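Local coordinates for periplasmic binding protein (PDB 4MDY), which probably binds an iron-containing solute outside the membrane and delivers it to an ABC transporter, at residues 176-181 and 225-230; 264-269 and 283-288; 31-36 and 47-52. All coordinates share one frame; numbering follows the deposited sequence.

Contact 1: 176-181 and 225-230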
loop_
_atom_site.group_PDB
_atom_site.type_symbol
_atom_site.label_atom_id
_atom_site.label_comp_id
_atom_site.label_asym_id
_atom_site.label_seq_id
_atom_site.Cartn_x
_atom_site.Cartn_y
_atom_site.Cartn_z
ATOM N N LYS A 176 19.709 11.450 -0.723
ATOM C CA LYS A 176 19.589 10.026 -0.453
ATOM C C LYS A 176 18.593 9.762 0.664
ATOM O O LYS A 176 18.686 10.333 1.746
ATOM C CB LYS A 176 20.965 9.449 -0.126
ATOM C CG LYS A 176 21.949 9.676 -1.270
ATOM C CD LYS A 176 23.366 9.307 -0.904
ATOM C CE LYS A 176 24.317 9.659 -2.038
ATOM N NZ LYS A 176 25.704 9.223 -1.728
ATOM N N ALA A 177 17.628 8.896 0.372
ATOM C CA ALA A 177 16.499 8.636 1.256
ATOM C C ALA A 177 16.449 7.163 1.611
ATOM O O ALA A 177 16.777 6.301 0.784
ATOM C CB ALA A 177 15.198 9.048 0.584
ATOM N N LEU A 178 16.058 6.895 2.856
ATOM C CA LEU A 178 15.705 5.556 3.311
ATOM C C LEU A 178 14.297 5.598 3.886
ATOM O O LEU A 178 13.906 6.572 4.541
ATOM C CB LEU A 178 16.683 5.051 4.376
ATOM C CG LEU A 178 18.100 4.667 3.933
ATOM C CD1 LEU A 178 18.993 4.463 5.147
ATOM C CD2 LEU A 178 18.089 3.411 3.074
ATOM N N LEU A 179 13.547 4.532 3.623
ATOM C CA LEU A 179 12.200 4.365 4.118
ATOM C C LEU A 179 12.198 3.230 5.135
ATOM O O LEU A 179 12.382 2.060 4.782
ATOM C CB LEU A 179 11.250 4.051 2.965
ATOM C CG LEU A 179 9.787 3.855 3.352
ATOM C CD1 LEU A 179 9.229 5.142 3.946
ATOM C CD2 LEU A 179 8.969 3.412 2.149
ATOM N N LEU A 180 11.962 3.592 6.393
ATOM C CA LEU A 180 12.192 2.707 7.525
ATOM C C LEU A 180 10.906 2.417 8.276
ATOM O O LEU A 180 9.989 3.228 8.282
ATOM C CB LEU A 180 13.210 3.343 8.481
ATOM C CG LEU A 180 14.546 3.778 7.851
ATOM C CD1 LEU A 180 15.452 4.412 8.890
ATOM C CD2 LEU A 180 15.244 2.600 7.186
ATOM N N GLY A 181 10.858 1.255 8.916
ATOM C CA GLY A 181 9.718 0.872 9.734
ATOM C C GLY A 181 9.670 1.702 11.004
ATOM O O GLY A 181 10.696 2.196 11.476
ATOM N N ASP A 225 23.788 6.326 8.354
ATOM C CA ASP A 225 24.542 7.575 8.215
ATOM C C ASP A 225 24.901 7.860 6.755
ATOM O O ASP A 225 25.431 8.922 6.452
ATOM C CB ASP A 225 25.784 7.590 9.114
ATOM C CG ASP A 225 25.442 7.766 10.596
ATOM O OD1 ASP A 225 24.368 8.326 10.917
ATOM O OD2 ASP A 225 26.263 7.354 11.444
ATOM N N GLY A 226 24.601 6.921 5.858
ATOM C CA GLY A 226 24.755 7.149 4.417
ATOM C C GLY A 226 23.632 7.948 3.764
ATOM O O GLY A 226 23.738 8.311 2.589
ATOM N N ALA A 227 22.559 8.224 4.511
ATOM C CA ALA A 227 21.372 8.894 3.968
ATOM C C ALA A 227 21.289 10.357 4.389
ATOM O O ALA A 227 21.781 10.742 5.458
ATOM C CB ALA A 227 20.108 8.158 4.392
ATOM N N ASP A 228 20.670 11.161 3.528
ATOM C CA ASP A 228 20.397 12.571 3.800
ATOM C C ASP A 228 19.087 12.774 4.576
ATOM O O ASP A 228 18.926 13.770 5.277
ATOM C CB ASP A 228 20.337 13.346 2.487
ATOM C CG ASP A 228 21.664 13.338 1.756
ATOM O OD1 ASP A 228 22.691 13.661 2.398
ATOM O OD2 ASP A 228 21.688 12.994 0.553
ATOM N N VAL A 229 18.156 11.837 4.429
ATOM C CA VAL A 229 16.882 11.880 5.132
ATOM C C VAL A 229 16.420 10.453 5.431
ATOM O O VAL A 229 16.541 9.566 4.584
ATOM C CB VAL A 229 15.805 12.655 4.320
ATOM C CG1 VAL A 229 15.587 12.042 2.941
ATOM C CG2 VAL A 229 14.483 12.728 5.074
ATOM N N LEU A 230 15.929 10.238 6.650
ATOM C CA LEU A 230 15.333 8.962 7.043
ATOM C C LEU A 230 13.852 9.185 7.275
ATOM O O LEU A 230 13.460 10.087 8.014
ATOM C CB LEU A 230 15.962 8.417 8.331
ATOM C CG LEU A 230 17.480 8.293 8.372
ATOM C CD1 LEU A 230 17.897 7.733 9.722
ATOM C CD2 LEU A 230 17.999 7.418 7.244
HETATM O O HOH W 1 25.604 7.175 1.054
#

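Contact 2: 264-269 and 283-288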
loop_
_atom_site.group_PDB
_atom_site.type_symbol
_atom_site.label_atom_id
_atom_site.label_comp_id
_atom_site.label_asym_id
_atom_site.label_seq_id
_atom_site.Cartn_x
_atom_site.Cartn_y
_atom_site.Cartn_z
ATOM N N THR A 264 3.092 10.795 10.637
ATOM C CA THR A 264 1.829 10.623 11.332
ATOM C C THR A 264 1.275 9.242 11.002
ATOM O O THR A 264 1.690 8.603 10.024
ATOM C CB THR A 264 0.788 11.666 10.895
ATOM O OG1 THR A 264 0.550 11.552 9.485
ATOM C CG2 THR A 264 1.252 13.081 11.233
ATOM N N LYS A 265 0.328 8.777 11.802
ATOM C CA LYS A 265 -0.343 7.517 11.505
ATOM C C LYS A 265 -0.936 7.500 10.089
ATOM O O LYS A 265 -0.826 6.496 9.377
ATOM C CB LYS A 265 -1.455 7.242 12.510
ATOM C CG LYS A 265 -2.087 5.872 12.337
ATOM C CD LYS A 265 -3.389 5.767 13.095
ATOM C CE LYS A 265 -3.862 4.336 13.193
ATOM N NZ LYS A 265 -5.172 4.303 13.886
ATOM N N GLU A 266 -1.565 8.603 9.683
ATOM C CA GLU A 266 -2.239 8.629 8.385
ATOM C C GLU A 266 -1.225 8.546 7.251
ATOM O O GLU A 266 -1.452 7.849 6.269
ATOM C CB GLU A 266 -3.132 9.865 8.209
ATOM C CG GLU A 266 -4.262 9.595 7.219
ATOM C CD GLU A 266 -4.882 10.835 6.612
ATOM O OE1 GLU A 266 -4.491 11.964 6.987
ATOM O OE2 GLU A 266 -5.772 10.667 5.749
ATOM N N LEU A 267 -0.099 9.231 7.395
ATOM C CA LEU A 267 0.918 9.192 6.354
ATOM C C LEU A 267 1.574 7.811 6.309
ATOM O O LEU A 267 1.814 7.280 5.225
ATOM C CB LEU A 267 1.943 10.310 6.536
ATOM C CG LEU A 267 3.067 10.356 5.498
ATOM C CD1 LEU A 267 2.524 10.312 4.070
ATOM C CD2 LEU A 267 3.909 11.603 5.705
ATOM N N ALA A 268 1.831 7.215 7.477
ATOM C CA ALA A 268 2.350 5.852 7.530
ATOM C C ALA A 268 1.377 4.908 6.846
ATOM O O ALA A 268 1.777 4.062 6.053
ATOM C CB ALA A 268 2.587 5.405 8.971
ATOM N N GLY A 269 0.095 5.054 7.158
ATOM C CA GLY A 269 -0.937 4.223 6.538
ATOM C C GLY A 269 -0.994 4.430 5.037
ATOM O O GLY A 269 -1.096 3.475 4.274
ATOM N N ALA A 283 1.561 12.365 -1.548
ATOM C CA ALA A 283 2.021 13.513 -2.337
ATOM C C ALA A 283 1.680 14.847 -1.653
ATOM O O ALA A 283 2.386 15.836 -1.836
ATOM C CB ALA A 283 1.451 13.466 -3.747
ATOM N N ASP A 284 0.610 14.875 -0.862
ATOM C CA ASP A 284 0.256 16.076 -0.100
ATOM C C ASP A 284 1.162 16.269 1.107
ATOM O O ASP A 284 1.718 17.352 1.299
ATOM C CB ASP A 284 -1.196 16.026 0.387
ATOM C CG ASP A 284 -2.187 16.486 -0.658
ATOM O OD1 ASP A 284 -1.781 17.160 -1.627
ATOM O OD2 ASP A 284 -3.385 16.181 -0.503
ATOM N N GLN A 285 1.301 15.222 1.920
ATOM C CA GLN A 285 1.850 15.373 3.277
ATOM C C GLN A 285 3.359 15.132 3.407
ATOM O O GLN A 285 4.001 15.702 4.293
ATOM C CB GLN A 285 1.100 14.468 4.254
ATOM C CG GLN A 285 -0.387 14.777 4.343
ATOM C CD GLN A 285 -1.095 14.050 5.478
ATOM O OE1 GLN A 285 -0.467 13.590 6.436
ATOM N NE2 GLN A 285 -2.424 13.965 5.386
ATOM N N LEU A 286 3.929 14.289 2.551
ATOM C CA LEU A 286 5.355 13.978 2.662
ATOM C C LEU A 286 6.271 15.097 2.169
ATOM O O LEU A 286 7.293 15.357 2.804
ATOM C CB LEU A 286 5.707 12.651 1.965
ATOM C CG LEU A 286 7.159 12.159 2.131
ATOM C CD1 LEU A 286 7.585 12.070 3.593
ATOM C CD2 LEU A 286 7.343 10.813 1.448
ATOM N N PRO A 287 5.939 15.745 1.030
ATOM C CA PRO A 287 6.895 16.759 0.568
ATOM C C PRO A 287 7.182 17.914 1.540
ATOM O O PRO A 287 8.334 18.311 1.655
ATOM C CB PRO A 287 6.291 17.240 -0.756
ATOM C CG PRO A 287 5.539 16.036 -1.253
ATOM C CD PRO A 287 4.940 15.437 -0.010
ATOM N N PRO A 288 6.162 18.442 2.241
ATOM C CA PRO A 288 6.478 19.442 3.276
ATOM C C PRO A 288 7.460 18.940 4.354
ATOM O O PRO A 288 8.294 19.717 4.844
ATOM C CB PRO A 288 5.116 19.748 3.905
ATOM C CG PRO A 288 4.111 19.400 2.858
ATOM C CD PRO A 288 4.708 18.297 2.030
HETATM O O HOH W 2 -1.532 13.075 8.879
#

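Contact 3: 31-36 and 47-52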
loop_
_atom_site.group_PDB
_atom_site.type_symbol
_atom_site.label_atom_id
_atom_site.label_comp_id
_atom_site.label_asym_id
_atom_site.label_seq_id
_atom_site.Cartn_x
_atom_site.Cartn_y
_atom_site.Cartn_z
ATOM N N GLN A 31 -22.319 -6.786 -8.840
ATOM C CA GLN A 31 -23.220 -6.128 -7.882
ATOM C C GLN A 31 -22.790 -6.311 -6.426
ATOM O O GLN A 31 -23.085 -5.460 -5.583
ATOM C CB GLN A 31 -24.640 -6.687 -8.033
ATOM C CG GLN A 31 -25.146 -6.773 -9.466
ATOM C CD GLN A 31 -25.279 -5.413 -10.109
ATOM O OE1 GLN A 31 -24.443 -5.016 -10.923
ATOM N NE2 GLN A 31 -26.323 -4.683 -9.739
ATOM N N ARG A 32 -22.124 -7.427 -6.136
ATOM C CA ARG A 32 -21.706 -7.779 -4.788
ATOM C C ARG A 32 -20.229 -8.189 -4.749
ATOM O O ARG A 32 -19.889 -9.368 -4.876
ATOM C CB ARG A 32 -22.577 -8.924 -4.253
ATOM C CG ARG A 32 -24.031 -8.547 -4.028
ATOM C CD ARG A 32 -24.837 -9.735 -3.523
ATOM N NE ARG A 32 -24.482 -10.134 -2.155
ATOM C CZ ARG A 32 -24.860 -9.484 -1.055
ATOM N NH1 ARG A 32 -25.603 -8.384 -1.140
ATOM N NH2 ARG A 32 -24.489 -9.929 0.140
ATOM N N VAL A 33 -19.355 -7.214 -4.531
ATOM C CA VAL A 33 -17.923 -7.461 -4.541
ATOM C C VAL A 33 -17.345 -7.639 -3.132
ATOM O O VAL A 33 -17.526 -6.793 -2.252
ATOM C CB VAL A 33 -17.169 -6.312 -5.249
ATOM C CG1 VAL A 33 -15.693 -6.644 -5.371
ATOM C CG2 VAL A 33 -17.758 -6.050 -6.623
ATOM N N VAL A 34 -16.628 -8.737 -2.945
ATOM C CA VAL A 34 -15.852 -8.974 -1.741
ATOM C C VAL A 34 -14.383 -8.614 -1.973
ATOM O O VAL A 34 -13.746 -9.122 -2.903
ATOM C CB VAL A 34 -15.949 -10.444 -1.317
ATOM C CG1 VAL A 34 -14.871 -10.792 -0.308
ATOM C CG2 VAL A 34 -17.337 -10.739 -0.771
ATOM N N SER A 35 -13.861 -7.739 -1.111
ATOM C CA SER A 35 -12.440 -7.432 -1.065
ATOM C C SER A 35 -11.775 -8.344 -0.035
ATOM O O SER A 35 -11.912 -8.144 1.188
ATOM C CB SER A 35 -12.215 -5.968 -0.707
ATOM O OG SER A 35 -10.838 -5.646 -0.782
ATOM N N ALA A 36 -11.060 -9.351 -0.533
ATOM C CA ALA A 36 -10.526 -10.416 0.307
ATOM C C ALA A 36 -9.050 -10.222 0.711
ATOM O O ALA A 36 -8.525 -10.977 1.543
ATOM C CB ALA A 36 -10.725 -11.764 -0.381
ATOM N N VAL A 47 -12.897 3.832 -7.978
ATOM C CA VAL A 47 -13.752 3.841 -9.173
ATOM C C VAL A 47 -15.242 3.687 -8.863
ATOM O O VAL A 47 -16.040 3.421 -9.753
ATOM C CB VAL A 47 -13.289 2.790 -10.212
ATOM C CG1 VAL A 47 -11.904 3.145 -10.740
ATOM C CG2 VAL A 47 -13.299 1.381 -9.638
ATOM N N GLY A 48 -15.622 3.857 -7.595
ATOM C CA GLY A 48 -17.033 3.903 -7.219
ATOM C C GLY A 48 -17.697 2.557 -7.001
ATOM O O GLY A 48 -18.915 2.481 -6.932
ATOM N N VAL A 49 -16.905 1.498 -6.898
ATOM C CA VAL A 49 -17.422 0.179 -6.577
ATOM C C VAL A 49 -17.292 0.006 -5.066
ATOM O O VAL A 49 -16.181 -0.049 -4.541
ATOM C CB VAL A 49 -16.656 -0.923 -7.325
ATOM C CG1 VAL A 49 -17.127 -2.303 -6.885
ATOM C CG2 VAL A 49 -16.831 -0.742 -8.838
ATOM N N VAL A 50 -18.421 -0.039 -4.366
ATOM C CA VAL A 50 -18.406 -0.180 -2.902
ATOM C C VAL A 50 -18.522 -1.668 -2.545
ATOM O O VAL A 50 -19.556 -2.286 -2.805
ATOM C CB VAL A 50 -19.554 0.622 -2.231
ATOM C CG1 VAL A 50 -19.455 0.545 -0.717
ATOM C CG2 VAL A 50 -19.516 2.078 -2.672
ATOM N N PRO A 51 -17.468 -2.249 -1.949
ATOM C CA PRO A 51 -17.530 -3.670 -1.608
ATOM C C PRO A 51 -18.552 -3.973 -0.519
ATOM O O PRO A 51 -18.846 -3.109 0.308
ATOM C CB PRO A 51 -16.120 -4.003 -1.106
ATOM C CG PRO A 51 -15.385 -2.723 -0.983
ATOM C CD PRO A 51 -16.225 -1.598 -1.499
ATOM N N ILE A 52 -19.084 -5.192 -0.538
ATOM C CA ILE A 52 -19.965 -5.671 0.529
ATOM C C ILE A 52 -19.171 -6.249 1.700
ATOM O O ILE A 52 -19.727 -6.514 2.767
ATOM C CB ILE A 52 -20.967 -6.721 0.029
ATOM C CG1 ILE A 52 -20.251 -7.955 -0.536
ATOM C CG2 ILE A 52 -21.897 -6.090 -0.997
ATOM C CD1 ILE A 52 -21.091 -9.205 -0.512
HETATM O O HOH W 3 -20.252 -4.576 -4.252
#

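Contact 1: 176-181 and 225-230
Strands 176-181 and 229-233 are the two central, parallel strands of the four-stranded sheet in the C-terminal half of the protein, and Lys176 meets Asp228 where the second strand begins. The Asp228 carboxylate takes the place of a backbone acceptor for Lys176 N. Its OD2 takes the backbone N-H of Lys176 at 2.8 Å in a nearly straight bond (177°), on the anti side of the carboxylate. The carbonyl of Lys176 is gripped twice: Asp228 N reaches Lys176 O at 2.8 Å, tilted from the carbonyl plane, and Val229 N reaches the same Lys176 O at 3.1 Å, nearly along the C=O axis. Two residues past Lys176, Leu178 N donates to Val229 O at 3.2 Å, and regular parallel pairing is under way. The ammonium group of Lys176 does not pair with the Asp228 carboxylate. Its extended chain runs past Gly226 O instead, and a water donates to that oxygen while holding Lys176 NZ only weakly.

The side chains sort onto two faces. On one, the methyl of Ala177 touches Val229 CG1 at 3.8 Å. The Val229 torsion (chi1 58°) sets CG1 between its own backbone N and carbonyl carbon, where it meets both this methyl and Lys176 O. Helix 279-294 covers Val229 here, through Leu290, Val293 and Leu294. On the other face Leu178 and Leu230 lie side by side and point the same way, with Leu178 CD1 3.8 Å from Leu230 CD2. Ala227 CB packs against the same Leu178 CD1. Leu180 crosses Leu230 at a slant, with its CD1 nearest Leu230 CB. Parallel strands flanked by helices are typical of the alpha/beta lobes of periplasmic binding proteins.

Contact 2: 264-269 and 283-288
Gln285 reaches from helix 279-294 to the first turn of helix 265-273 and uses both ends of its amide there. Its NE2 donates to Glu266 OE1 at 3.3 Å. The bond is long, with an angle of 155°. The acceptor lies close to the plane of the Gln285 amide, but the donor stands above the plane of the Glu266 carboxylate, and the two flat groups are turned 65° apart. Gln285 OE1 faces Thr264 OG1, too far for a direct bond. A water fills the step: it donates to Gln285 OE1 at 2.7 Å and lies 2.6 Å from Thr264 OG1.

Beside this polar pair the contact is apolar. Leu267 CD2 comes to 4.1 Å from Leu286 CA and to 4.3 Å from Leu286 CD1. Leu267 CG is anti to its backbone N, which carries the side chain across to the other helix.

Behind these groups, Thr264 is the N-cap of helix 265-273. Its OG1 accepts from Leu267 N at 3.2 Å, which holds the oxygen in place beside the water. The extended chain of Gln285 spans the gap between the axes of the two short segments, 10.2 Å apart at their closest.

The two short helical segments run steeply across each other, with 113° between their directions. Glu266 also touches Pro67 and Trp68 of helix 67-73. Leu286 packs on Phe200 and Leu201 of helix 199-203, and the far side of helix 279-294 lies against helix 148-168, where Asp284 forms a salt bridge with Arg161.

Contact 3: 31-36 and 47-52
Arg32 and Ile52 meet beside strand 33-35 of the parallel sheet in the N-terminal half. This strand leads into helix 40-46, which ends in a Schellman motif with Gly48 at C-prime, and the chain then returns through 47-52. Ile52 CD1 lies over one face of the Arg32 guanidinium, 3.5 Å from Arg32 NH2. The Arg32 chain bends at chi3 (69°), and its polar end is held by the carbonyls of Leu95 and Lys96.

Val33 comes next. Its CG2 touches Val49 CG1 at 3.8 Å, the two side chains crossing at about a right angle, and Leu44 of the helix packs on both. Val33 O accepts from Ile52 N at 2.8 Å. The returning chain runs nearly perpendicular to the strand, and this is the one direct hydrogen bond between the two segments. A water accepts from Val33 N and donates to Val50 O and, at longer range, to Gln31 O.

Val34 leans away from the loop, yet its CG2 reaches Ile52 CG1 at 4.0 Å. At Ser35, CB lies 4.4 Å from Pro51 CB, a loose apolar touch. Ser35 then pairs through its backbone with Ala53, as the chain passes into strand 53-55.

Ile52 CG1 sits between its own backbone N and carbonyl carbon (chi1 61°), which sets it 3.4 Å from Val33 O.

In the fold
From the N terminus, contact 3 comes first. It closes the loop through helix 40-46 and ties strand 33-35 of the N-terminal sheet to the chain that returns from that helix. The chain then completes this half and passes along helix 148-168 to the other half. Contact 1 closes a longer excursion there, joining the two middle strands of the second sheet. Contact 2 closes the last and short one, setting helix 265-273 against helix 279-294. The three follow in series; none nests or crosses. Contacts 1 and 2 have centres about 16 Å apart, whereas contacts 1 and 3 lie on opposite sides of the chain's centre.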